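Local coordinates for protein KP6 killer toxin subunit beta (PDB 4GVB) that forms one half of a secreted, virus-encoded two-subunit toxin that kills sensitive fungal cells, after the partner alpha subunit has recognised cellular receptors, at residues P6-C11 with Q75-Y80. Sequence-based numbering, arbitrary orientation.
Sequences PVMCQC and QPDPQY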
ATOM      1  N   PRO B   6      16.998  14.734 -10.303  1.00 40.80           N
ATOM      2  CA  PRO B   6      16.003  13.665 -10.226  1.00 39.76           C
ATOM      3  C   PRO B   6      16.570  12.396  -9.597  1.00 31.92           C
ATOM      4  O   PRO B   6      17.720  12.030  -9.842  1.00 32.15           O
ATOM      5  CB  PRO B   6      15.626  13.433 -11.695  1.00 42.12           C
ATOM      6  CG  PRO B   6      16.049  14.713 -12.403  1.00 41.17           C
ATOM      7  CD  PRO B   6      17.284  15.134 -11.688  1.00 42.95           C
ATOM      8  N   VAL B   7      15.746  11.737  -8.791  1.00 30.75           N
ATOM      9  CA  VAL B   7      16.134  10.508  -8.109  1.00 27.00           C
ATOM     10  C   VAL B   7      15.236   9.366  -8.583  1.00 24.51           C
ATOM     11  O   VAL B   7      14.117   9.601  -9.057  1.00 28.39           O
ATOM     12  CB  VAL B   7      16.017  10.681  -6.565  1.00 28.38           C
ATOM     13  CG1 VAL B   7      14.562  10.753  -6.152  1.00 27.76           C
ATOM     14  CG2 VAL B   7      16.703   9.542  -5.841  1.00 25.34           C
ATOM     15  N   MET B   8      15.726   8.135  -8.496  1.00 21.51           N
ATOM     16  CA  MET B   8      14.888   6.962  -8.732  1.00 22.43           C
ATOM     17  C   MET B   8      14.973   6.062  -7.497  1.00 22.69           C
ATOM     18  O   MET B   8      16.042   5.896  -6.925  1.00 20.06           O
ATOM     19  CB  MET B   8      15.309   6.218 -10.006  1.00 24.90           C
ATOM     20  CG  MET B   8      16.729   5.674  -9.990  1.00 22.87           C
ATOM     21  SD  MET B   8      17.260   5.042 -11.602  1.00 33.61           S
ATOM     22  CE  MET B   8      18.780   4.240 -11.150  1.00 31.43           C
ATOM     23  N   CYS B   9      13.842   5.494  -7.086  1.00 20.22           N
ATOM     24  CA  CYS B   9      13.770   4.785  -5.821  1.00 20.11           C
ATOM     25  C   CYS B   9      12.978   3.494  -5.895  1.00 18.22           C
ATOM     26  O   CYS B   9      12.070   3.348  -6.718  1.00 18.76           O
ATOM     27  CB  CYS B   9      13.122   5.674  -4.749  1.00 21.75           C
ATOM     28  SG  CYS B   9      13.931   7.257  -4.400  1.00 22.27           S
ATOM     29  N   GLN B  10      13.352   2.557  -5.030  1.00 18.18           N
ATOM     30  CA  GLN B  10      12.609   1.331  -4.800  1.00 17.28           C
ATOM     31  C   GLN B  10      12.214   1.311  -3.333  1.00 20.51           C
ATOM     32  O   GLN B  10      12.951   1.806  -2.482  1.00 18.70           O
ATOM     33  CB  GLN B  10      13.497   0.101  -5.035  1.00 21.03           C
ATOM     34  CG  GLN B  10      14.201  -0.002  -6.379  1.00 23.03           C
ATOM     35  CD  GLN B  10      15.102  -1.226  -6.422  1.00 29.86           C
ATOM     36  OE1 GLN B  10      15.161  -1.943  -7.421  1.00 34.66           O
ATOM     37  NE2 GLN B  10      15.800  -1.475  -5.328  1.00 27.66           N
ATOM     38  N   CYS B  11      11.054   0.735  -3.031  1.00 18.94           N
ATOM     39  CA  CYS B  11      10.739   0.327  -1.664  1.00 18.53           C
ATOM     40  C   CYS B  11      11.406  -1.015  -1.421  1.00 17.20           C
ATOM     41  O   CYS B  11      11.399  -1.873  -2.296  1.00 22.53           O
ATOM     42  CB  CYS B  11       9.214   0.196  -1.490  1.00 14.14           C
ATOM     43  SG  CYS B  11       8.330   1.733  -1.766  1.00 19.56           S
ATOM     44  N   GLN B  75      18.558   6.516  -5.733  1.00 19.24           N
ATOM     45  CA  GLN B  75      19.777   7.010  -6.360  1.00 18.92           C
ATOM     46  C   GLN B  75      19.494   8.036  -7.442  1.00 21.85           C
ATOM     47  O   GLN B  75      18.377   8.132  -7.935  1.00 19.47           O
ATOM     48  CB  GLN B  75      20.614   5.864  -6.909  1.00 23.13           C
ATOM     49  CG  GLN B  75      19.890   4.897  -7.801  1.00 24.23           C
ATOM     50  CD  GLN B  75      20.782   3.746  -8.208  1.00 33.81           C
ATOM     51  OE1 GLN B  75      20.726   2.666  -7.624  1.00 40.22           O
ATOM     52  NE2 GLN B  75      21.625   3.977  -9.204  1.00 38.13           N
ATOM     53  N   PRO B  76      20.515   8.818  -7.816  1.00 23.41           N
ATOM     54  CA  PRO B  76      20.251   9.760  -8.902  1.00 26.07           C
ATOM     55  C   PRO B  76      19.880   8.994 -10.162  1.00 21.50           C
ATOM     56  O   PRO B  76      20.429   7.927 -10.444  1.00 20.45           O
ATOM     57  CB  PRO B  76      21.581  10.507  -9.061  1.00 25.19           C
ATOM     58  CG  PRO B  76      22.602   9.639  -8.409  1.00 29.06           C
ATOM     59  CD  PRO B  76      21.912   8.855  -7.349  1.00 25.41           C
ATOM     60  N   ASP B  77      18.901   9.517 -10.886  1.00 26.51           N
ATOM     61  CA  ASP B  77      18.421   8.871 -12.097  1.00 22.84           C
ATOM     62  C   ASP B  77      19.315   9.295 -13.258  1.00 25.87           C
ATOM     63  O   ASP B  77      19.341  10.464 -13.617  1.00 29.34           O
ATOM     64  CB  ASP B  77      16.979   9.302 -12.369  1.00 26.22           C
ATOM     65  CG  ASP B  77      16.368   8.597 -13.568  1.00 29.17           C
ATOM     66  OD1 ASP B  77      17.110   8.001 -14.374  1.00 29.06           O
ATOM     67  OD2 ASP B  77      15.127   8.657 -13.716  1.00 30.28           O
ATOM     68  N   PRO B  78      20.045   8.343 -13.849  1.00 31.29           N
ATOM     69  CA  PRO B  78      21.018   8.620 -14.920  1.00 30.71           C
ATOM     70  C   PRO B  78      20.428   9.333 -16.141  1.00 33.93           C
ATOM     71  O   PRO B  78      21.145  10.076 -16.814  1.00 39.70           O
ATOM     72  CB  PRO B  78      21.514   7.226 -15.315  1.00 34.24           C
ATOM     73  CG  PRO B  78      21.248   6.374 -14.140  1.00 36.60           C
ATOM     74  CD  PRO B  78      20.008   6.916 -13.492  1.00 27.40           C
ATOM     75  N   GLN B  79      19.142   9.128 -16.417  1.00 33.60           N
ATOM     76  CA  GLN B  79      18.532   9.723 -17.604  1.00 31.84           C
ATOM     77  C   GLN B  79      18.373  11.229 -17.472  1.00 32.63           C
ATOM     78  O   GLN B  79      18.005  11.899 -18.434  1.00 31.52           O
ATOM     79  CB  GLN B  79      17.172   9.087 -17.911  1.00 31.62           C
ATOM     80  CG  GLN B  79      16.045   9.585 -17.018  1.00 30.02           C
ATOM     81  CD  GLN B  79      14.680   9.047 -17.418  1.00 36.98           C
ATOM     82  OE1 GLN B  79      14.340   8.994 -18.603  1.00 33.24           O
ATOM     83  NE2 GLN B  79      13.888   8.647 -16.426  1.00 29.00           N
ATOM     84  N   TYR B  80      18.642  11.761 -16.282  1.00 33.19           N
ATOM     85  CA  TYR B  80      18.506  13.194 -16.041  1.00 33.38           C
ATOM     86  C   TYR B  80      19.812  13.829 -15.533  1.00 38.39           C
ATOM     87  O   TYR B  80      19.824  14.990 -15.121  1.00 40.97           O
ATOM     88  CB  TYR B  80      17.369  13.469 -15.050  1.00 36.74           C
ATOM     89  CG  TYR B  80      15.988  13.027 -15.509  1.00 37.66           C
ATOM     90  CD1 TYR B  80      15.491  13.400 -16.750  1.00 33.85           C
ATOM     91  CD2 TYR B  80      15.181  12.234 -14.696  1.00 36.86           C
ATOM     92  CE1 TYR B  80      14.227  13.002 -17.168  1.00 34.56           C
ATOM     93  CE2 TYR B  80      13.911  11.827 -15.112  1.00 33.83           C
ATOM     94  CZ  TYR B  80      13.443  12.219 -16.347  1.00 32.77           C
ATOM     95  OH  TYR B  80      12.191  11.825 -16.775  1.00 31.62           O
TER
HETATM   96  O   HOH W   1      19.319  12.651 -11.785  1.00 32.69           O
HETATM   97  O   HOH W   2      13.650  10.045 -11.799  1.00 25.69           O
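Met8 and Gln75 face each other as an antiparallel hydrogen-bonded pair, with both side chains on the same face of the sheet. Met8 N donates to Gln75 O at 2.7 Å, and Gln75 N returns a bond to Met8 O. Met8 CB only grazes Gln75 O. CG sits between the backbone N and the carbonyl carbon (chi1 61°), 3.6 Å from Gln75 O. The chain then runs extended. SD lies 3.8 Å from Pro78 CD and 4.0 Å from Asp77 CA. The CE methyl touches Pro78 CD and meets the Gln75 chain at CG, CD and NE2, 3.5 Å from NE2.

Past the last bridge, Asp77 N donates to Pro6 O at 3.0 Å, from above the carbonyl plane. Water 1 donates to Pro6 O and Asp77 O. Water 2 joins Val7 O to Asp77 OD2. Asp77 OD1 accepts from Gln79 N in an Asx turn, OD2 accepts from Gln79 NE2, and Tyr80 N bonds back to Asp77 O in the 3-10 turn. There Pro6 CG packs 3.2 Å from Tyr80 CB, and Pro6 CB meets CD2 of the ring. Tyr80 OH bonds to Ala48 O.

The contact joins strand 7-13 to the end of strand 70-76 and the C-terminal turn. Disulfides Cys9-Cys74 and Cys11-Cys64 tie strand 7-13 to strand 70-76 and to helix 57-67. Arg47 of strand 46-47 touches Met8 and Asp77.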